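Local coordinates for YcgJ protein (Bacillus subtilis, PDB 1XXL) that probably acts as an S-adenosylmethionine-dependent methyltransferase whose methyl acceptor has not been assigned, at residues 14-19 with 229-234; 33-38 with 90-95. All coordinates share one frame; numbering follows the deposited sequence.

Interaction 1: 14-19 with 229-234; sequences IKTAEC and AILIQG
Thr16, near the end of helix 7-17, meets Leu231 and Gln233 of strand 222-236, and the contact illustrates how an N-terminal helix closes over one face of a Rossmann-like methyltransferase sheet. The strand runs antiparallel both to strand 118-125 and to strand 166-179, as expected of the reversed last strand of a class I methyltransferase. Along it the side chains alternate. Ile230 points to the other face, against Asp170. Leu231 turns toward the helix, and its CD2 methyl comes tip to tip with the Thr16 hydroxyl, 3.5 Å from OG1. That hydroxyl makes its polar bond back along its own helix, to Leu12 O, which its position beside the backbone N (chi1 -55°) allows; toward Leu231 it offers only van der Waals contact. Ile232 again faces the far side and packs on Tyr168. Gln233 returns to the helix face with CG anti to the backbone N (chi1 -176°) and the chain extended beyond it, which carries the amide past Thr16 in the opposite direction. The Thr16 CG2 methyl rests above the amide plane rather than within it, 3.9 Å from Gln233 CD. It lies nearer to the oxygen, with Thr16 CG2 3.5 Å from Gln233 OE1, and that same OE1 accepts a hydrogen bond from Arg119 NH1, which helps fix the amide's rotation.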
loop_
_atom_site.group_PDB
_atom_site.type_symbol
_atom_site.label_atom_id
_atom_site.label_comp_id
_atom_site.label_asym_id
_atom_site.label_seq_id
_atom_site.Cartn_x
_atom_site.Cartn_y
_atom_site.Cartn_z
ATOM N N ILE A 14 -0.423 6.282 11.985
ATOM C CA ILE A 14 -0.737 7.443 12.792
ATOM C C ILE A 14 0.262 7.541 13.939
ATOM O O ILE A 14 0.850 8.598 14.159
ATOM C CB ILE A 14 -2.217 7.442 13.287
ATOM C CG1 ILE A 14 -3.157 7.659 12.105
ATOM C CG2 ILE A 14 -2.437 8.544 14.357
ATOM C CD1 ILE A 14 -4.616 7.303 12.410
ATOM N N LYS A 15 0.480 6.441 14.653
ATOM C CA LYS A 15 1.482 6.397 15.728
ATOM C C LYS A 15 2.893 6.864 15.277
ATOM O O LYS A 15 3.563 7.667 15.938
ATOM C CB LYS A 15 1.554 4.974 16.296
ATOM C CG LYS A 15 2.425 4.857 17.539
ATOM C CD LYS A 15 2.743 3.407 17.875
ATOM C CE LYS A 15 3.827 3.330 18.965
ATOM N NZ LYS A 15 4.305 1.934 19.149
ATOM N N THR A 16 3.337 6.361 14.132
ATOM C CA THR A 16 4.680 6.625 13.644
ATOM C C THR A 16 4.853 8.052 13.088
ATOM O O THR A 16 5.954 8.631 13.144
ATOM C CB THR A 16 5.042 5.583 12.558
ATOM O OG1 THR A 16 4.873 4.258 13.096
ATOM C CG2 THR A 16 6.500 5.762 12.048
ATOM N N ALA A 17 3.761 8.628 12.589
ATOM C CA ALA A 17 3.798 9.928 11.907
ATOM C C ALA A 17 4.166 11.101 12.812
ATOM O O ALA A 17 4.590 12.138 12.304
ATOM C CB ALA A 17 2.460 10.204 11.258
ATOM N N GLU A 18 3.950 10.952 14.122
ATOM C CA GLU A 18 4.229 12.011 15.098
ATOM C C GLU A 18 3.530 13.310 14.693
ATOM O O GLU A 18 4.158 14.362 14.622
ATOM C CB GLU A 18 5.737 12.253 15.214
ATOM C CG GLU A 18 6.564 10.999 15.472
ATOM C CD GLU A 18 6.845 10.718 16.940
ATOM O OE1 GLU A 18 6.300 11.418 17.822
ATOM O OE2 GLU A 18 7.646 9.796 17.204
ATOM N N CYS A 19 2.232 13.209 14.402
ATOM C CA CYS A 19 1.459 14.336 13.897
ATOM C C CYS A 19 1.525 15.583 14.786
ATOM O O CYS A 19 1.486 15.488 16.010
ATOM C CB CYS A 19 -0.003 13.945 13.738
ATOM S SG CYS A 19 -0.261 12.635 12.552
ATOM N N ALA A 229 3.647 -8.259 5.124
ATOM C CA ALA A 229 3.310 -6.837 5.196
ATOM C C ALA A 229 4.351 -6.115 5.981
ATOM O O ALA A 229 5.026 -6.709 6.825
ATOM C CB ALA A 229 1.964 -6.661 5.831
ATOM N N ILE A 230 4.490 -4.825 5.692
ATOM C CA ILE A 230 5.459 -3.990 6.371
ATOM C C ILE A 230 4.990 -2.532 6.445
ATOM O O ILE A 230 4.228 -2.075 5.603
ATOM C CB ILE A 230 6.833 -4.115 5.642
ATOM C CG1 ILE A 230 7.964 -3.575 6.513
ATOM C CG2 ILE A 230 6.743 -3.476 4.257
ATOM C CD1 ILE A 230 9.397 -3.831 5.942
ATOM N N LEU A 231 5.452 -1.812 7.465
ATOM C CA LEU A 231 5.479 -0.357 7.434
ATOM C C LEU A 231 6.919 0.054 7.328
ATOM O O LEU A 231 7.747 -0.280 8.202
ATOM C CB LEU A 231 4.862 0.287 8.672
ATOM C CG LEU A 231 5.125 1.808 8.814
ATOM C CD1 LEU A 231 4.548 2.590 7.661
ATOM C CD2 LEU A 231 4.539 2.352 10.137
ATOM N N ILE A 232 7.210 0.776 6.254
ATOM C CA ILE A 232 8.505 1.371 6.025
ATOM C C ILE A 232 8.343 2.871 6.243
ATOM O O ILE A 232 7.369 3.476 5.770
ATOM C CB ILE A 232 8.976 1.119 4.568
ATOM C CG1 ILE A 232 9.285 -0.357 4.338
ATOM C CG2 ILE A 232 10.199 1.960 4.210
ATOM C CD1 ILE A 232 9.142 -0.757 2.893
ATOM N N GLN A 233 9.301 3.466 6.943
ATOM C CA GLN A 233 9.418 4.907 7.031
ATOM C C GLN A 233 10.612 5.398 6.219
ATOM O O GLN A 233 11.747 4.917 6.399
ATOM C CB GLN A 233 9.545 5.371 8.471
ATOM C CG GLN A 233 9.574 6.896 8.620
ATOM C CD GLN A 233 9.380 7.366 10.054
ATOM O OE1 GLN A 233 8.426 8.074 10.359
ATOM N NE2 GLN A 233 10.276 6.991 10.919
ATOM N N GLY A 234 10.336 6.331 5.311
ATOM C CA GLY A 234 11.368 7.137 4.640
ATOM C C GLY A 234 11.470 8.537 5.230
ATOM O O GLY A 234 10.457 9.183 5.526
#

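Interaction 2: 33-38 with 90-95; sequences GHTALA and IITCRY. With SO4 (sulfate ion), chain C; SO4 (sulfate ion), chain D.
Arg94 leaves its strand with CG anti to the backbone N (chi1 -171°) and then bends at chi3 (63°), a turn that brings its guanidinium edge to the Thr35 hydroxyl, which sits 22° out of the guanidinium plane. Thr35 holds OG1 beside its own backbone N, leaving CG2 directed to the strand. The oxygen takes two N-H groups at once: a bent bond from Arg94 NE, 3.1 Å from Thr35 OG1, and a weak one from Arg94 NH2 at 3.2 Å to that OG1. On the same side chain, Thr35 CG2 slides past Thr92, 3.8 Å from its OG1, which is itself hydrogen-bonded to Asp27 on the adjacent strand. With NE engaged, the outer nitrogens of Arg94 grip the sulfate of chain C, probably from the crystallisation liquor, lying at the guanidinium edge. Arg94 NH1 reaches O3 of this sulfate at 3.2 Å, almost straight, while NH2 bonds its O4. His34 lines the same place, its CB 3.4 Å from O1 of the chain C sulfate. Thr35 probably helps, from a second shell, to position Arg94, which binds S-adenosylmethionine, and Gly33 and Ala36 fit the GxGxxA pattern of a Rossmann-like methyltransferase cofactor site.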
loop_
_atom_site.group_PDB
_atom_site.type_symbol
_atom_site.label_atom_id
_atom_site.label_comp_id
_atom_site.label_asym_id
_atom_site.label_seq_id
_atom_site.Cartn_x
_atom_site.Cartn_y
_atom_site.Cartn_z
ATOM N N GLY A 33 -11.140 7.033 1.342
ATOM C CA GLY A 33 -10.777 8.192 2.142
ATOM C C GLY A 33 -10.435 7.854 3.573
ATOM O O GLY A 33 -10.225 8.752 4.375
ATOM N N HIS A 34 -10.367 6.570 3.911
ATOM C CA HIS A 34 -10.185 6.191 5.318
ATOM C C HIS A 34 -8.873 6.699 5.921
ATOM O O HIS A 34 -8.878 7.178 7.052
ATOM C CB HIS A 34 -10.314 4.674 5.493
ATOM C CG HIS A 34 -11.706 4.172 5.288
ATOM N ND1 HIS A 34 -12.158 3.721 4.068
ATOM C CD2 HIS A 34 -12.759 4.088 6.136
ATOM C CE1 HIS A 34 -13.426 3.360 4.176
ATOM N NE2 HIS A 34 -13.815 3.572 5.422
ATOM N N THR A 35 -7.770 6.620 5.172
ATOM C CA THR A 35 -6.480 7.056 5.700
ATOM C C THR A 35 -6.504 8.556 5.993
ATOM O O THR A 35 -6.098 8.991 7.070
ATOM C CB THR A 35 -5.279 6.699 4.770
ATOM O OG1 THR A 35 -5.307 5.306 4.479
ATOM C CG2 THR A 35 -3.937 7.010 5.445
ATOM N N ALA A 36 -7.004 9.337 5.043
ATOM C CA ALA A 36 -7.044 10.796 5.191
ATOM C C ALA A 36 -7.939 11.214 6.345
ATOM O O ALA A 36 -7.575 12.095 7.136
ATOM C CB ALA A 36 -7.503 11.476 3.875
ATOM N N LEU A 37 -9.107 10.593 6.455
ATOM C CA LEU A 37 -9.998 10.886 7.589
ATOM C C LEU A 37 -9.393 10.547 8.942
ATOM O O LEU A 37 -9.573 11.283 9.915
ATOM C CB LEU A 37 -11.315 10.150 7.443
ATOM C CG LEU A 37 -12.162 10.559 6.238
ATOM C CD1 LEU A 37 -13.466 9.783 6.319
ATOM C CD2 LEU A 37 -12.443 12.021 6.233
ATOM N N ALA A 38 -8.660 9.444 9.010
ATOM C CA ALA A 38 -8.032 9.055 10.277
ATOM C C ALA A 38 -6.956 10.051 10.729
ATOM O O ALA A 38 -6.789 10.275 11.919
ATOM C CB ALA A 38 -7.483 7.648 10.187
ATOM N N ILE A 90 4.191 15.037 5.825
ATOM C CA ILE A 90 3.973 13.605 5.876
ATOM C C ILE A 90 3.297 13.183 4.576
ATOM O O ILE A 90 2.390 13.871 4.077
ATOM C CB ILE A 90 3.048 13.224 7.041
ATOM C CG1 ILE A 90 3.631 13.703 8.386
ATOM C CG2 ILE A 90 2.793 11.721 7.041
ATOM C CD1 ILE A 90 2.632 13.709 9.536
ATOM N N ILE A 91 3.754 12.057 4.033
ATOM C CA ILE A 91 3.136 11.433 2.871
ATOM C C ILE A 91 2.898 9.984 3.214
ATOM O O ILE A 91 3.798 9.322 3.686
ATOM C CB ILE A 91 4.013 11.530 1.590
ATOM C CG1 ILE A 91 4.310 12.994 1.254
ATOM C CG2 ILE A 91 3.318 10.791 0.419
ATOM C CD1 ILE A 91 5.318 13.187 0.158
ATOM N N THR A 92 1.676 9.514 2.983
ATOM C CA THR A 92 1.257 8.170 3.323
ATOM C C THR A 92 0.842 7.438 2.065
ATOM O O THR A 92 0.340 8.028 1.107
ATOM C CB THR A 92 0.055 8.137 4.341
ATOM O OG1 THR A 92 -1.091 8.797 3.779
ATOM C CG2 THR A 92 0.414 8.838 5.651
ATOM N N CYS A 93 1.056 6.137 2.082
ATOM C CA CYS A 93 0.738 5.293 0.959
ATOM C C CYS A 93 0.452 3.911 1.551
ATOM O O CYS A 93 1.379 3.237 1.991
ATOM C CB CYS A 93 1.933 5.273 -0.019
ATOM S SG CYS A 93 1.617 4.361 -1.512
ATOM N N ARG A 94 -0.826 3.529 1.610
ATOM C CA ARG A 94 -1.259 2.295 2.280
ATOM C C ARG A 94 -1.862 1.304 1.304
ATOM O O ARG A 94 -2.882 1.579 0.683
ATOM C CB ARG A 94 -2.244 2.597 3.402
ATOM C CG ARG A 94 -2.567 1.365 4.271
ATOM C CD ARG A 94 -3.309 1.738 5.557
ATOM N NE ARG A 94 -4.610 2.346 5.254
ATOM C CZ ARG A 94 -5.792 1.976 5.748
ATOM N NH1 ARG A 94 -5.904 0.966 6.604
ATOM N NH2 ARG A 94 -6.882 2.630 5.380
ATOM N N TYR A 95 -1.200 0.165 1.154
ATOM C CA TYR A 95 -1.577 -0.885 0.217
ATOM C C TYR A 95 -1.911 -0.364 -1.176
ATOM O O TYR A 95 -2.842 -0.829 -1.825
ATOM C CB TYR A 95 -2.712 -1.760 0.794
ATOM C CG TYR A 95 -2.327 -2.490 2.077
ATOM C CD1 TYR A 95 -1.301 -3.432 2.088
ATOM C CD2 TYR A 95 -3.005 -2.249 3.270
ATOM C CE1 TYR A 95 -0.963 -4.133 3.255
ATOM C CE2 TYR A 95 -2.661 -2.934 4.466
ATOM C CZ TYR A 95 -1.648 -3.872 4.446
ATOM O OH TYR A 95 -1.303 -4.527 5.593
HETATM S S SO4 C . -9.746 0.902 7.227
HETATM O O1 SO4 C . -9.557 2.226 7.803
HETATM O O2 SO4 C . -11.101 0.446 7.541
HETATM O O3 SO4 C . -8.749 -0.003 7.786
HETATM O O4 SO4 C . -9.592 0.925 5.766
HETATM S S SO4 D . -3.537 -4.502 8.420
HETATM O O1 SO4 D . -2.297 -4.853 9.059
HETATM O O2 SO4 D . -4.072 -3.238 8.944
HETATM O O3 SO4 D . -4.477 -5.548 8.626
HETATM O O4 SO4 D . -3.343 -4.473 7.015
#

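From the N terminus, helix 7-17 comes first and waits for its partner until strand 222-236, so interaction 1 closes a loop of some 210 residues, nearly the whole chain. Interaction 2 lies wholly within that loop: helix 34-39 is joined to strand 88-94 after only about 50 residues, inside the cofactor-binding part of the fold. The two loops nest without crossing, and both reach the same sheet. Their centres are 11 Å apart, and they meet directly where Ile14 CD1 packs 3.6 Å from Ala38 CB and where Ala17 O lies 3.7 Å from Ile90 CD1. Helix 7-17 thereby links the first Rossmann helix to the late antiparallel strand.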